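Local coordinates for PexRD2 family secreted RxLR effector peptide, putative (Phytophthora infestans, PDB 3ZRG), which is a secreted RxLR effector that enhances Phytophthora infestans colonization of Nicotiana benthamiana leaves and induces a weak cell death response there, at the interface of chains A and B. Sequence-based numbering; all coordinates share one arbitrary frame. Chains: chain A/B, PEXRD2 family secreted RXLR effector peptide, putative.

The interface of chains A and B. Residues chain A 32, 35, 42, 45, 51, 54-55; chain B 42, 51, 55, 58.
B:Leu55 pushes its side chain into a socket on chain A formed by A:Ile32, A:Ala35, A:Met42, A:Leu45 and A:Met51, drawn from helices 29-37, 39-46 and 49-63. Its CG stands anti to the carbonyl carbon (chi1 -65°), which sends the forked end across to chain A. CD1 goes to A:Met42, 3.7 Å from the thioether SD, and also meets the methyl of A:Ala35. The other branch, CD2, faces A:Met51 tip to tip, 3.8 Å from the terminal methyl CE. A:Ile32 lies across the base of the leucine at about a right angle, its CG2 3.7 Å from B:Leu55 CB. The opposite branch of the isoleucine ends in CD1, which rests against the forked tip of B:Leu58, 3.9 Å from CD2; A:Leu54 meets that same fork end-on.

The two-fold repeats the leucine's contacts with A:Leu55 against B:Met42 and B:Met51. Its CD2 sits 4.0 Å from B:Met51 CE, while B:Met42, bent at chi2 and chi3, meets CD1 tip to tip. No direct polar bond links the chains here; a water bridges the backbone carbonyl O atoms of A:Met42 and B:Met42, 3.2 Å from each. This patch belongs to a two-fold symmetric helical interface of the WYL effector domain, and its interlocking apolar side chains probably help hold a homodimer together, although the crystal alone does not prove that assembly in solution.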
# COMPACT_ATOMS: atom_id res chain seq x y z
N ILE A 32 3.43 2.40 8.68
CA ILE A 32 3.82 1.74 7.41
C ILE A 32 5.33 1.69 7.22
O ILE A 32 5.86 0.65 6.78
CB ILE A 32 3.12 2.38 6.20
CG1 ILE A 32 1.65 1.95 6.18
CG2 ILE A 32 3.81 1.96 4.86
CD1 ILE A 32 0.71 2.85 5.35
N ALA A 35 6.56 -0.92 9.60
CA ALA A 35 6.17 -2.24 9.11
C ALA A 35 7.09 -2.73 8.00
O ALA A 35 7.35 -3.93 7.89
CB ALA A 35 4.73 -2.22 8.62
N MET A 42 4.76 -5.22 11.05
CA MET A 42 3.99 -5.62 9.88
C MET A 42 2.79 -6.48 10.23
O MET A 42 1.66 -6.23 9.74
CB MET A 42 4.88 -6.41 8.91
CG MET A 42 4.14 -6.92 7.65
SD MET A 42 3.72 -5.61 6.46
CE MET A 42 5.31 -5.51 5.63
N LEU A 45 0.21 -4.31 12.03
CA LEU A 45 -0.47 -3.40 11.13
C LEU A 45 -1.48 -4.17 10.25
O LEU A 45 -2.56 -3.67 9.96
CB LEU A 45 0.53 -2.69 10.26
CG LEU A 45 0.04 -1.70 9.20
CD1 LEU A 45 -0.75 -0.52 9.73
CD2 LEU A 45 1.24 -1.24 8.36
N MET A 51 -5.52 -0.63 7.88
CA MET A 51 -4.73 -1.21 6.78
C MET A 51 -5.64 -1.90 5.76
O MET A 51 -5.36 -1.84 4.57
CB MET A 51 -3.73 -2.23 7.30
CG MET A 51 -2.71 -2.65 6.30
SD MET A 51 -1.73 -1.30 5.61
CE MET A 51 -0.47 -2.15 4.72
N LEU A 54 -6.90 0.85 3.65
CA LEU A 54 -5.83 1.34 2.79
C LEU A 54 -5.56 0.42 1.57
O LEU A 54 -5.43 0.87 0.40
CB LEU A 54 -4.57 1.56 3.61
CG LEU A 54 -3.39 2.11 2.82
CD1 LEU A 54 -3.70 3.51 2.15
CD2 LEU A 54 -2.15 2.09 3.69
N LEU A 55 -5.50 -0.88 1.84
CA LEU A 55 -5.20 -1.85 0.79
C LEU A 55 -6.40 -1.97 -0.15
O LEU A 55 -6.21 -2.18 -1.33
CB LEU A 55 -4.83 -3.18 1.42
CG LEU A 55 -3.46 -3.18 2.10
CD1 LEU A 55 -3.30 -4.57 2.79
CD2 LEU A 55 -2.33 -2.86 1.10
N MET B 42 -3.05 -12.76 5.24
CA MET B 42 -2.48 -11.44 5.44
C MET B 42 -1.12 -11.53 6.12
O MET B 42 -0.20 -10.82 5.71
CB MET B 42 -3.44 -10.55 6.23
CG MET B 42 -2.95 -9.13 6.39
SD MET B 42 -2.74 -8.20 4.82
CE MET B 42 -3.53 -6.65 5.24
N MET B 51 5.88 -7.32 -0.29
CA MET B 51 5.07 -6.44 0.52
C MET B 51 5.93 -5.42 1.26
O MET B 51 5.56 -4.23 1.38
CB MET B 51 4.18 -7.22 1.48
CG MET B 51 3.20 -6.39 2.16
SD MET B 51 1.96 -5.77 0.95
CE MET B 51 0.66 -5.27 2.06
N LEU B 55 5.54 -1.28 0.95
CA LEU B 55 5.34 -0.38 2.08
C LEU B 55 6.48 0.66 2.21
O LEU B 55 6.20 1.83 2.53
CB LEU B 55 5.15 -1.13 3.40
CG LEU B 55 3.89 -1.99 3.52
CD1 LEU B 55 3.56 -2.23 5.01
CD2 LEU B 55 2.71 -1.39 2.78
N LEU B 58 5.73 3.26 -0.36
CA LEU B 58 4.59 4.09 0.04
C LEU B 58 5.07 5.22 0.94
O LEU B 58 4.73 6.39 0.72
CB LEU B 58 3.52 3.24 0.75
CG LEU B 58 2.21 3.91 1.11
CD1 LEU B 58 1.17 2.79 1.34
CD2 LEU B 58 2.30 4.80 2.34
O HOH W 1 0.74 -8.60 7.88